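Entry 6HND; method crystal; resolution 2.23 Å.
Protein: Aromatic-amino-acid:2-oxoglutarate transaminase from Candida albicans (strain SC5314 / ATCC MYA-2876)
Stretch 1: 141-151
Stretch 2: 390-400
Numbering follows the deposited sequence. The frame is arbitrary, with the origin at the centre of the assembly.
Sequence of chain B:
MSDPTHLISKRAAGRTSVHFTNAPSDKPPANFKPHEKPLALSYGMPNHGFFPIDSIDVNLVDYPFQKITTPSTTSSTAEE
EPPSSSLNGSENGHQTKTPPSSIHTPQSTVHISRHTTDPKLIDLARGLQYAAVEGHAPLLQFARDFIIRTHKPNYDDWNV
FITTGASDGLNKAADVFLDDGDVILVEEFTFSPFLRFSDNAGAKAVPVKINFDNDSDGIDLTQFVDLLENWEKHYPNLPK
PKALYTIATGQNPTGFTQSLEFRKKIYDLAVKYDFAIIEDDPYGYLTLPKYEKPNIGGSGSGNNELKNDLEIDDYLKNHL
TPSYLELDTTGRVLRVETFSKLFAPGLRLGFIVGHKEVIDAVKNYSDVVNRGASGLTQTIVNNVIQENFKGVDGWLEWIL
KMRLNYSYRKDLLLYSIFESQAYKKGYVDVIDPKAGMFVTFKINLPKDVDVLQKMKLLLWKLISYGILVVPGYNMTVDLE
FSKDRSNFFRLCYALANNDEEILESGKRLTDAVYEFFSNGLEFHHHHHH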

# COMPACT_ATOMS: atom_id res chain seq x y z
N GLN B 141 6.18 -11.96 13.97
CA GLN B 141 6.72 -12.46 15.26
C GLN B 141 7.67 -11.40 15.85
O GLN B 141 7.52 -11.10 17.06
CB GLN B 141 7.42 -13.83 15.19
CG GLN B 141 7.60 -14.49 16.57
CD GLN B 141 6.32 -14.49 17.41
OE1 GLN B 141 5.26 -14.85 16.93
NE2 GLN B 141 6.39 -14.06 18.66
N PHE B 142 8.58 -10.83 15.05
CA PHE B 142 9.51 -9.79 15.55
C PHE B 142 8.72 -8.64 16.18
O PHE B 142 9.09 -8.21 17.27
CB PHE B 142 10.42 -9.23 14.47
CG PHE B 142 11.01 -7.91 14.86
CD1 PHE B 142 12.13 -7.85 15.66
CD2 PHE B 142 10.42 -6.73 14.45
CE1 PHE B 142 12.65 -6.63 16.03
CE2 PHE B 142 10.94 -5.51 14.83
CZ PHE B 142 12.05 -5.46 15.62
N ALA B 143 7.66 -8.17 15.51
CA ALA B 143 6.81 -7.07 16.03
C ALA B 143 6.14 -7.51 17.35
O ALA B 143 6.12 -6.67 18.26
CB ALA B 143 5.79 -6.59 15.00
N ARG B 144 5.61 -8.73 17.47
CA ARG B 144 5.07 -9.23 18.78
C ARG B 144 6.16 -9.11 19.85
O ARG B 144 5.91 -8.50 20.89
CB ARG B 144 4.57 -10.68 18.72
CG ARG B 144 3.33 -10.87 17.86
CD ARG B 144 2.75 -12.28 17.83
NE ARG B 144 1.77 -12.37 16.74
CZ ARG B 144 1.94 -12.98 15.57
NH1 ARG B 144 3.05 -13.64 15.28
NH2 ARG B 144 0.97 -12.95 14.67
N ASP B 145 7.33 -9.67 19.59
CA ASP B 145 8.45 -9.79 20.56
C ASP B 145 8.89 -8.39 21.00
O ASP B 145 9.11 -8.20 22.21
CB ASP B 145 9.58 -10.61 19.96
CG ASP B 145 9.23 -12.09 19.81
OD1 ASP B 145 8.20 -12.49 20.36
OD2 ASP B 145 9.99 -12.84 19.14
N PHE B 146 8.96 -7.45 20.05
CA PHE B 146 9.38 -6.04 20.26
C PHE B 146 8.38 -5.36 21.18
O PHE B 146 8.82 -4.64 22.09
CB PHE B 146 9.51 -5.31 18.92
CG PHE B 146 9.97 -3.88 19.02
CD1 PHE B 146 11.30 -3.58 19.29
CD2 PHE B 146 9.09 -2.83 18.83
CE1 PHE B 146 11.72 -2.26 19.39
CE2 PHE B 146 9.51 -1.51 18.93
CZ PHE B 146 10.83 -1.23 19.21
N ILE B 147 7.08 -5.53 20.91
CA ILE B 147 5.99 -4.93 21.73
C ILE B 147 5.95 -5.60 23.12
O ILE B 147 5.77 -4.91 24.11
CB ILE B 147 4.65 -4.96 20.98
CG1 ILE B 147 4.56 -3.80 20.00
CG2 ILE B 147 3.44 -4.95 21.89
CD1 ILE B 147 4.28 -2.46 20.66
N ILE B 148 6.17 -6.91 23.21
CA ILE B 148 6.25 -7.59 24.53
C ILE B 148 7.39 -6.94 25.33
O ILE B 148 7.16 -6.59 26.49
CB ILE B 148 6.39 -9.12 24.37
CG1 ILE B 148 5.11 -9.76 23.83
CG2 ILE B 148 6.82 -9.75 25.68
CD1 ILE B 148 5.27 -11.25 23.44
N ARG B 149 8.55 -6.71 24.70
CA ARG B 149 9.74 -6.12 25.38
C ARG B 149 9.45 -4.67 25.82
O ARG B 149 9.76 -4.32 26.98
CB ARG B 149 10.96 -6.24 24.46
CG ARG B 149 12.29 -5.92 25.14
CD ARG B 149 12.82 -7.04 26.03
NE ARG B 149 14.26 -6.90 26.28
CZ ARG B 149 14.82 -6.61 27.45
NH1 ARG B 149 14.08 -6.40 28.53
NH2 ARG B 149 16.13 -6.52 27.55
N THR B 150 8.87 -3.84 24.95
CA THR B 150 8.82 -2.36 25.15
C THR B 150 7.50 -1.91 25.79
O THR B 150 7.54 -0.92 26.55
CB THR B 150 9.04 -1.60 23.83
OG1 THR B 150 7.98 -1.90 22.91
CG2 THR B 150 10.39 -1.95 23.23
N HIS B 151 6.38 -2.55 25.46
CA HIS B 151 5.02 -2.00 25.72
C HIS B 151 3.97 -3.11 25.84
O HIS B 151 2.97 -3.00 25.14
CB HIS B 151 4.62 -1.06 24.58
CG HIS B 151 5.34 0.26 24.54
ND1 HIS B 151 5.29 1.16 25.58
CD2 HIS B 151 6.04 0.85 23.55
CE1 HIS B 151 5.94 2.25 25.23
NE2 HIS B 151 6.41 2.09 23.98
N LYS B 390 20.44 -8.75 15.34
CA LYS B 390 20.22 -9.97 16.18
C LYS B 390 18.90 -9.87 16.96
O LYS B 390 18.81 -10.45 18.06
CB LYS B 390 21.41 -10.24 17.11
CG LYS B 390 22.77 -9.74 16.64
CD LYS B 390 23.90 -10.71 16.88
CE LYS B 390 23.99 -11.75 15.78
NZ LYS B 390 25.38 -12.00 15.35
N GLY B 391 17.88 -9.24 16.38
CA GLY B 391 16.52 -9.21 16.94
C GLY B 391 16.28 -8.00 17.82
O GLY B 391 16.85 -6.93 17.56
N VAL B 392 15.46 -8.17 18.85
CA VAL B 392 14.80 -7.06 19.59
C VAL B 392 15.88 -6.22 20.28
O VAL B 392 15.90 -4.98 20.08
CB VAL B 392 13.75 -7.65 20.55
CG1 VAL B 392 13.18 -6.61 21.50
CG2 VAL B 392 12.63 -8.34 19.78
N ASP B 393 16.73 -6.84 21.10
CA ASP B 393 17.63 -6.07 22.00
C ASP B 393 18.62 -5.34 21.10
O ASP B 393 18.83 -4.13 21.31
CB ASP B 393 18.22 -6.95 23.12
CG ASP B 393 17.25 -7.13 24.28
OD1 ASP B 393 16.05 -6.89 24.09
OD2 ASP B 393 17.70 -7.46 25.39
N GLY B 394 19.13 -6.01 20.08
CA GLY B 394 20.10 -5.40 19.15
C GLY B 394 19.48 -4.21 18.42
O GLY B 394 20.19 -3.23 18.19
N TRP B 395 18.19 -4.29 18.10
CA TRP B 395 17.44 -3.23 17.39
C TRP B 395 17.24 -2.07 18.37
O TRP B 395 17.47 -0.89 17.96
CB TRP B 395 16.14 -3.78 16.80
CG TRP B 395 15.30 -2.77 16.10
CD1 TRP B 395 14.02 -2.42 16.41
CD2 TRP B 395 15.67 -1.97 14.97
NE1 TRP B 395 13.57 -1.46 15.56
CE2 TRP B 395 14.57 -1.15 14.67
CE3 TRP B 395 16.82 -1.85 14.18
CZ2 TRP B 395 14.58 -0.24 13.61
CZ3 TRP B 395 16.84 -0.94 13.14
CH2 TRP B 395 15.74 -0.14 12.87
N LEU B 396 16.91 -2.38 19.63
CA LEU B 396 16.87 -1.37 20.72
C LEU B 396 18.23 -0.65 20.83
O LEU B 396 18.24 0.58 20.99
CB LEU B 396 16.49 -2.05 22.05
CG LEU B 396 15.00 -2.38 22.21
CD1 LEU B 396 14.77 -3.29 23.41
CD2 LEU B 396 14.16 -1.10 22.32
N GLU B 397 19.35 -1.37 20.73
CA GLU B 397 20.70 -0.78 20.82
C GLU B 397 20.89 0.19 19.65
O GLU B 397 21.47 1.25 19.86
CB GLU B 397 21.79 -1.85 20.85
CG GLU B 397 21.81 -2.72 22.09
CD GLU B 397 22.21 -2.06 23.41
OE1 GLU B 397 22.58 -0.84 23.39
OE2 GLU B 397 22.14 -2.76 24.45
N TRP B 398 20.40 -0.14 18.46
CA TRP B 398 20.40 0.82 17.31
C TRP B 398 19.49 2.03 17.61
O TRP B 398 19.87 3.17 17.29
CB TRP B 398 20.03 0.10 16.01
CG TRP B 398 19.78 1.06 14.89
CD1 TRP B 398 18.58 1.60 14.54
CD2 TRP B 398 20.76 1.64 14.03
NE1 TRP B 398 18.75 2.48 13.50
CE2 TRP B 398 20.08 2.51 13.15
CE3 TRP B 398 22.14 1.48 13.87
CZ2 TRP B 398 20.73 3.22 12.15
CZ3 TRP B 398 22.78 2.17 12.86
CH2 TRP B 398 22.08 3.05 12.04
N ILE B 399 18.33 1.84 18.23
CA ILE B 399 17.42 2.96 18.62
C ILE B 399 18.14 3.86 19.63
O ILE B 399 18.01 5.08 19.52
CB ILE B 399 16.07 2.39 19.14
CG1 ILE B 399 15.26 1.79 17.99
CG2 ILE B 399 15.29 3.44 19.91
CD1 ILE B 399 14.23 0.73 18.40
N LEU B 400 18.91 3.30 20.57
CA LEU B 400 19.65 4.09 21.58
C LEU B 400 20.77 4.91 20.92
O LEU B 400 20.96 6.09 21.33
CB LEU B 400 20.16 3.17 22.69
CG LEU B 400 19.06 2.53 23.53
CD1 LEU B 400 19.66 1.67 24.62
CD2 LEU B 400 18.13 3.58 24.13

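Two helical segments far apart in sequence pack against each other here. Stretch 1 belongs to a helix that begins earlier in the chain, whereas stretch 2 starts its own helix at V392, with G391 at the N-cap position. The axes approach to 10.4 Å, with 66° between their N-to-C directions, so the helices cross steeply; on the second, the contact runs from G391 to I399, with V392 giving the largest area. The backbones come closest at F146 and V392, whose CA atoms are 5.6 Å apart, and the two stretches together bury 440 Å².

Along stretch 1, the contacting residues recur at the spacing of successive helical turns: F142, D145, F146, R149 and T150. A143 and I147 point away from the partner. Q141 makes no contact with stretch 2 but bonds within its own helix, accepting a hydrogen bond from R144 NH1 through OE1 and donating one from NE2 to D145 OD1.

F142 is the first residue to reach across. Its CA-to-CB bond points sideways, but with chi1 in t, the end of the side chain comes nearer the second helix. The edge of this ring approaches the face of W395 in an offset edge-to-face pair, with F142 CZ 3.7 Å from W395 CD1 and the planes at 72°. F142 CE1 also lies 4.1 Å from V392 CG2, and F142 CE1 is 4.3 Å from G391 C. The positive phi of G391 suits glycine: a CB at these backbone angles would be jammed against the carbonyl O of K390.

D145 contributes its aliphatic portion, D145 CB lying 3.8 Å from V392 CG2. V392 is thereby held as a knob among F142, D145, F146 and R149, its two methyls packing against the surface of the first helix.

F146 provides the reciprocal knob, sitting among V392, W395, L396 and I399. Its ring, also placed by a t rotamer, brings F146 CE1 to 3.8 Å from W395 CD1 and 4.0 Å from L396 CD2, while F146 CZ lies 4.0 Å from I399 CD1. The ring planes of F146 and W395 meet obliquely, at 58°, so this pairing is one of close apolar packing rather than a stack.

One turn later, R149 combines apolar and ionic contacts. R149 CB packs 3.7 Å from V392 CG1 and R149 CG 4.0 Å from L396 CD1, and beyond them the guanidinium engages the carboxylate of D393. R149 NE donates to D393 OD1 and R149 NH2 to D393 OD2, both at 2.8 Å and with nearly linear N-H...O angles. This two-pronged salt bridge pairs opposite charges beside the apolar contacts and ties the helices together through two directional bonds.

T150 completes the contact. T150 OG1 donates a hydrogen bond back to F146 O within the same helix, 3.0 Å away, satisfying the hydroxyl locally, while T150 CG2 packs 4.0 Å from L396 CD2. H151 lies out of reach of stretch 2.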